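PDB 4JA0: phosphoribosylaminoimidazole carboxylase from Bombyx mori, which is a bifunctional enzyme of de novo purine biosynthesis, probably carboxylating aminoimidazole ribonucleotide and then joining the product to aspartate to give SAICAR. Local coordinates for residues 57-68 with 80-89. Residues are numbered along the deposited sequence; the frame is centred on the assembly and turned at random.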
loop_
_atom_site.group_PDB
_atom_site.type_symbol
_atom_site.label_atom_id
_atom_site.label_comp_id
_atom_site.label_asym_id
_atom_site.label_seq_id
_atom_site.Cartn_x
_atom_site.Cartn_y
_atom_site.Cartn_z
ATOM N N ALA A 57 -44.996 -51.882 17.152
ATOM C CA ALA A 57 -43.551 -51.986 17.319
ATOM C C ALA A 57 -42.815 -51.853 15.982
ATOM O O ALA A 57 -41.716 -51.293 15.920
ATOM C CB ALA A 57 -43.183 -53.288 17.997
ATOM N N ALA A 58 -43.411 -52.371 14.913
ATOM C CA ALA A 58 -42.791 -52.267 13.596
ATOM C C ALA A 58 -42.804 -50.832 13.091
ATOM O O ALA A 58 -41.818 -50.368 12.531
ATOM C CB ALA A 58 -43.502 -53.174 12.610
ATOM N N ILE A 59 -43.900 -50.118 13.352
ATOM C CA ILE A 59 -44.061 -48.743 12.898
ATOM C C ILE A 59 -42.999 -47.848 13.525
ATOM O O ILE A 59 -42.334 -47.064 12.842
ATOM C CB ILE A 59 -45.444 -48.172 13.295
ATOM C CG1 ILE A 59 -46.587 -49.044 12.758
ATOM C CG2 ILE A 59 -45.579 -46.721 12.837
ATOM C CD1 ILE A 59 -46.713 -49.025 11.250
ATOM N N SER A 60 -42.832 -47.980 14.833
ATOM C CA SER A 60 -41.835 -47.199 15.546
ATOM C C SER A 60 -40.423 -47.473 15.066
ATOM O O SER A 60 -39.708 -46.540 14.725
ATOM C CB SER A 60 -41.922 -47.463 17.045
ATOM O OG SER A 60 -43.135 -46.949 17.556
ATOM N N ASN A 61 -40.051 -48.746 14.979
ATOM C CA ASN A 61 -38.694 -49.128 14.605
ATOM C C ASN A 61 -38.338 -48.522 13.247
ATOM O O ASN A 61 -37.247 -47.956 13.056
ATOM C CB ASN A 61 -38.562 -50.658 14.579
ATOM C CG ASN A 61 -37.120 -51.129 14.625
ATOM O OD1 ASN A 61 -36.423 -50.901 15.602
ATOM N ND2 ASN A 61 -36.676 -51.808 13.579
ATOM N N GLN A 62 -39.276 -48.595 12.310
ATOM C CA GLN A 62 -39.015 -48.021 10.999
ATOM C C GLN A 62 -38.969 -46.494 11.050
ATOM O O GLN A 62 -38.109 -45.881 10.421
ATOM C CB GLN A 62 -40.051 -48.478 9.972
ATOM C CG GLN A 62 -39.972 -49.943 9.613
ATOM C CD GLN A 62 -41.037 -50.316 8.615
ATOM O OE1 GLN A 62 -42.227 -50.098 8.849
ATOM N NE2 GLN A 62 -40.621 -50.895 7.495
ATOM N N THR A 63 -39.870 -45.891 11.821
ATOM C CA THR A 63 -39.884 -44.443 11.940
ATOM C C THR A 63 -38.525 -44.009 12.465
ATOM O O THR A 63 -37.831 -43.181 11.881
ATOM C CB THR A 63 -40.970 -43.950 12.917
ATOM O OG1 THR A 63 -42.265 -44.418 12.510
ATOM C CG2 THR A 63 -40.948 -42.415 13.019
ATOM N N ASN A 64 -38.126 -44.653 13.545
ATOM C CA ASN A 64 -36.873 -44.367 14.199
ATOM C C ASN A 64 -35.635 -44.513 13.312
ATOM O O ASN A 64 -34.806 -43.615 13.250
ATOM C CB ASN A 64 -36.731 -45.320 15.362
ATOM C CG ASN A 64 -35.733 -44.866 16.321
ATOM O OD1 ASN A 64 -35.721 -43.699 16.696
ATOM N ND2 ASN A 64 -34.830 -45.755 16.696
ATOM N N ALA A 65 -35.513 -45.658 12.653
ATOM C CA ALA A 65 -34.352 -45.958 11.823
ATOM C C ALA A 65 -34.183 -44.925 10.721
ATOM O O ALA A 65 -33.055 -44.583 10.317
ATOM C CB ALA A 65 -34.480 -47.345 11.220
ATOM N N LYS A 66 -35.318 -44.438 10.234
ATOM C CA LYS A 66 -35.322 -43.465 9.160
ATOM C C LYS A 66 -34.788 -42.120 9.659
ATOM O O LYS A 66 -33.923 -41.504 9.016
ATOM C CB LYS A 66 -36.738 -43.337 8.574
ATOM N N VAL A 67 -35.264 -41.695 10.823
ATOM C CA VAL A 67 -34.812 -40.449 11.428
ATOM C C VAL A 67 -33.315 -40.493 11.677
ATOM O O VAL A 67 -32.595 -39.584 11.279
ATOM C CB VAL A 67 -35.583 -40.160 12.753
ATOM C CG1 VAL A 67 -34.920 -39.045 13.563
ATOM C CG2 VAL A 67 -37.044 -39.830 12.463
ATOM N N PHE A 68 -32.832 -41.571 12.282
ATOM C CA PHE A 68 -31.417 -41.667 12.628
ATOM C C PHE A 68 -30.562 -41.677 11.369
ATOM O O PHE A 68 -29.474 -41.118 11.362
ATOM C CB PHE A 68 -31.151 -42.890 13.522
ATOM C CG PHE A 68 -31.476 -42.660 14.984
ATOM C CD1 PHE A 68 -32.009 -43.676 15.758
ATOM C CD2 PHE A 68 -31.299 -41.415 15.573
ATOM C CE1 PHE A 68 -32.330 -43.460 17.099
ATOM C CE2 PHE A 68 -31.613 -41.202 16.915
ATOM C CZ PHE A 68 -32.131 -42.225 17.670
ATOM N N PHE A 80 -26.951 -45.199 16.922
ATOM C CA PHE A 80 -27.659 -46.070 15.989
ATOM C C PHE A 80 -26.741 -46.632 14.902
ATOM O O PHE A 80 -26.008 -45.884 14.231
ATOM C CB PHE A 80 -28.821 -45.325 15.339
ATOM C CG PHE A 80 -29.554 -46.138 14.327
ATOM C CD1 PHE A 80 -29.330 -45.953 12.977
ATOM C CD2 PHE A 80 -30.464 -47.103 14.726
ATOM C CE1 PHE A 80 -30.020 -46.711 12.028
ATOM C CE2 PHE A 80 -31.154 -47.866 13.788
ATOM C CZ PHE A 80 -30.929 -47.673 12.438
ATOM N N VAL A 81 -26.819 -47.946 14.703
ATOM C CA VAL A 81 -25.976 -48.618 13.719
ATOM C C VAL A 81 -26.770 -49.091 12.502
ATOM O O VAL A 81 -26.545 -48.644 11.385
ATOM C CB VAL A 81 -25.284 -49.853 14.311
ATOM C CG1 VAL A 81 -24.397 -50.487 13.252
ATOM C CG2 VAL A 81 -24.482 -49.491 15.551
ATOM N N LYS A 82 -27.699 -50.005 12.738
ATOM C CA LYS A 82 -28.532 -50.563 11.682
ATOM C C LYS A 82 -29.728 -51.307 12.255
ATOM O O LYS A 82 -29.715 -51.759 13.408
ATOM C CB LYS A 82 -27.718 -51.511 10.798
ATOM C CG LYS A 82 -27.191 -52.734 11.544
ATOM C CD LYS A 82 -26.443 -53.697 10.627
ATOM C CE LYS A 82 -25.856 -54.863 11.418
ATOM N NZ LYS A 82 -25.134 -55.846 10.564
ATOM N N ILE A 83 -30.744 -51.470 11.417
ATOM C CA ILE A 83 -31.910 -52.266 11.771
ATOM C C ILE A 83 -31.508 -53.735 11.923
ATOM O O ILE A 83 -30.710 -54.258 11.136
ATOM C CB ILE A 83 -33.036 -52.106 10.722
ATOM C CG1 ILE A 83 -33.961 -50.954 11.119
ATOM C CG2 ILE A 83 -33.851 -53.370 10.604
ATOM C CD1 ILE A 83 -35.156 -50.767 10.206
ATOM N N ALA A 84 -32.009 -54.381 12.971
ATOM C CA ALA A 84 -31.726 -55.794 13.178
ATOM C C ALA A 84 -32.877 -56.597 12.599
ATOM O O ALA A 84 -32.675 -57.605 11.918
ATOM C CB ALA A 84 -31.563 -56.099 14.667
ATOM N N SER A 85 -34.089 -56.110 12.847
ATOM C CA SER A 85 -35.294 -56.724 12.320
ATOM C C SER A 85 -36.370 -55.669 12.166
ATOM O O SER A 85 -36.112 -54.473 12.172
ATOM C CB SER A 85 -35.812 -57.820 13.253
ATOM O OG SER A 85 -36.041 -57.319 14.556
ATOM N N GLU A 86 -37.598 -56.141 12.076
ATOM C CA GLU A 86 -38.733 -55.296 11.769
ATOM C C GLU A 86 -39.181 -54.533 13.008
ATOM O O GLU A 86 -39.891 -53.526 12.911
ATOM C CB GLU A 86 -39.849 -56.179 11.189
ATOM C CG GLU A 86 -39.530 -56.728 9.766
ATOM C CD GLU A 86 -38.239 -57.569 9.670
ATOM O OE1 GLU A 86 -37.710 -58.015 10.715
ATOM O OE2 GLU A 86 -37.742 -57.775 8.539
ATOM N N THR A 87 -38.741 -55.013 14.169
ATOM C CA THR A 87 -39.142 -54.422 15.436
ATOM C C THR A 87 -37.959 -54.013 16.304
ATOM O O THR A 87 -38.133 -53.361 17.339
ATOM C CB THR A 87 -39.997 -55.411 16.232
ATOM O OG1 THR A 87 -39.367 -56.701 16.185
ATOM C CG2 THR A 87 -41.391 -55.512 15.628
ATOM N N ALA A 88 -36.754 -54.354 15.855
ATOM C CA ALA A 88 -35.548 -54.105 16.645
ATOM C C ALA A 88 -34.412 -53.461 15.845
ATOM O O ALA A 88 -34.396 -53.508 14.618
ATOM C CB ALA A 88 -35.074 -55.407 17.304
ATOM N N PHE A 89 -33.473 -52.843 16.554
ATOM C CA PHE A 89 -32.272 -52.313 15.918
ATOM C C PHE A 89 -31.008 -52.422 16.772
ATOM O O PHE A 89 -31.076 -52.535 17.999
ATOM C CB PHE A 89 -32.467 -50.857 15.469
ATOM C CG PHE A 89 -32.565 -49.869 16.601
ATOM C CD1 PHE A 89 -31.420 -49.394 17.233
ATOM C CD2 PHE A 89 -33.796 -49.383 17.007
ATOM C CE1 PHE A 89 -31.502 -48.484 18.266
ATOM C CE2 PHE A 89 -33.888 -48.472 18.032
ATOM C CZ PHE A 89 -32.741 -48.017 18.661
#
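Residues 57-68 of helix 57-74 lie across the beta-hairpin of strands 80-83 and 88-91, the axis of this helical segment 9.2 Å from that of strand 80-83 at closest approach and their directions 133° apart, with Ala58 beside Thr87 and Phe68 beside Phe80. This is helix-on-sheet packing in the SAICAR synthetase part of the chain, where the helix covers an antiparallel sheet. Small residues let the helix start come close to the hairpin turn: Ala57 CB rests 3.7 Å from Thr87 CG2, and Ala58 CA makes a C-H...O contact of 3.2 Å with Glu86 O. One turn on, Asn61 reaches the hairpin with its amide. Its CG is anti to the backbone N (chi1 -162°), which carries ND2 to Ala88 O for a hydrogen bond of 3.0 Å, entering well above the carbonyl plane. Ala88 O also accepts from the backbone N atoms of Ala84 and Ser85, so three donors meet on one oxygen where the hairpin turns. The other end of the amide, OD1, accepts from Lys39 NZ on strand 36-43 and lies in the plane of the Phe89 ring, at its edge. Asparagine fits because one short amide supplies both donor and acceptor. A leucine here would probably leave Lys39 without this acceptor and Ala88 O without its donor from the helix. Farther along, the contact becomes apolar. Ala65, short enough to let Ile83 and Phe80 close on it, sets CB 3.6 Å from Ile83 CD1 and near Phe80 CZ. The rings of Phe68 and Phe80 are tilted only 30° but slid apart, and barely overlap. Beside them Asn64 brings ND2 near Phe89 CE2, while its OD1 accepts a hydrogen bond from Ile211 N.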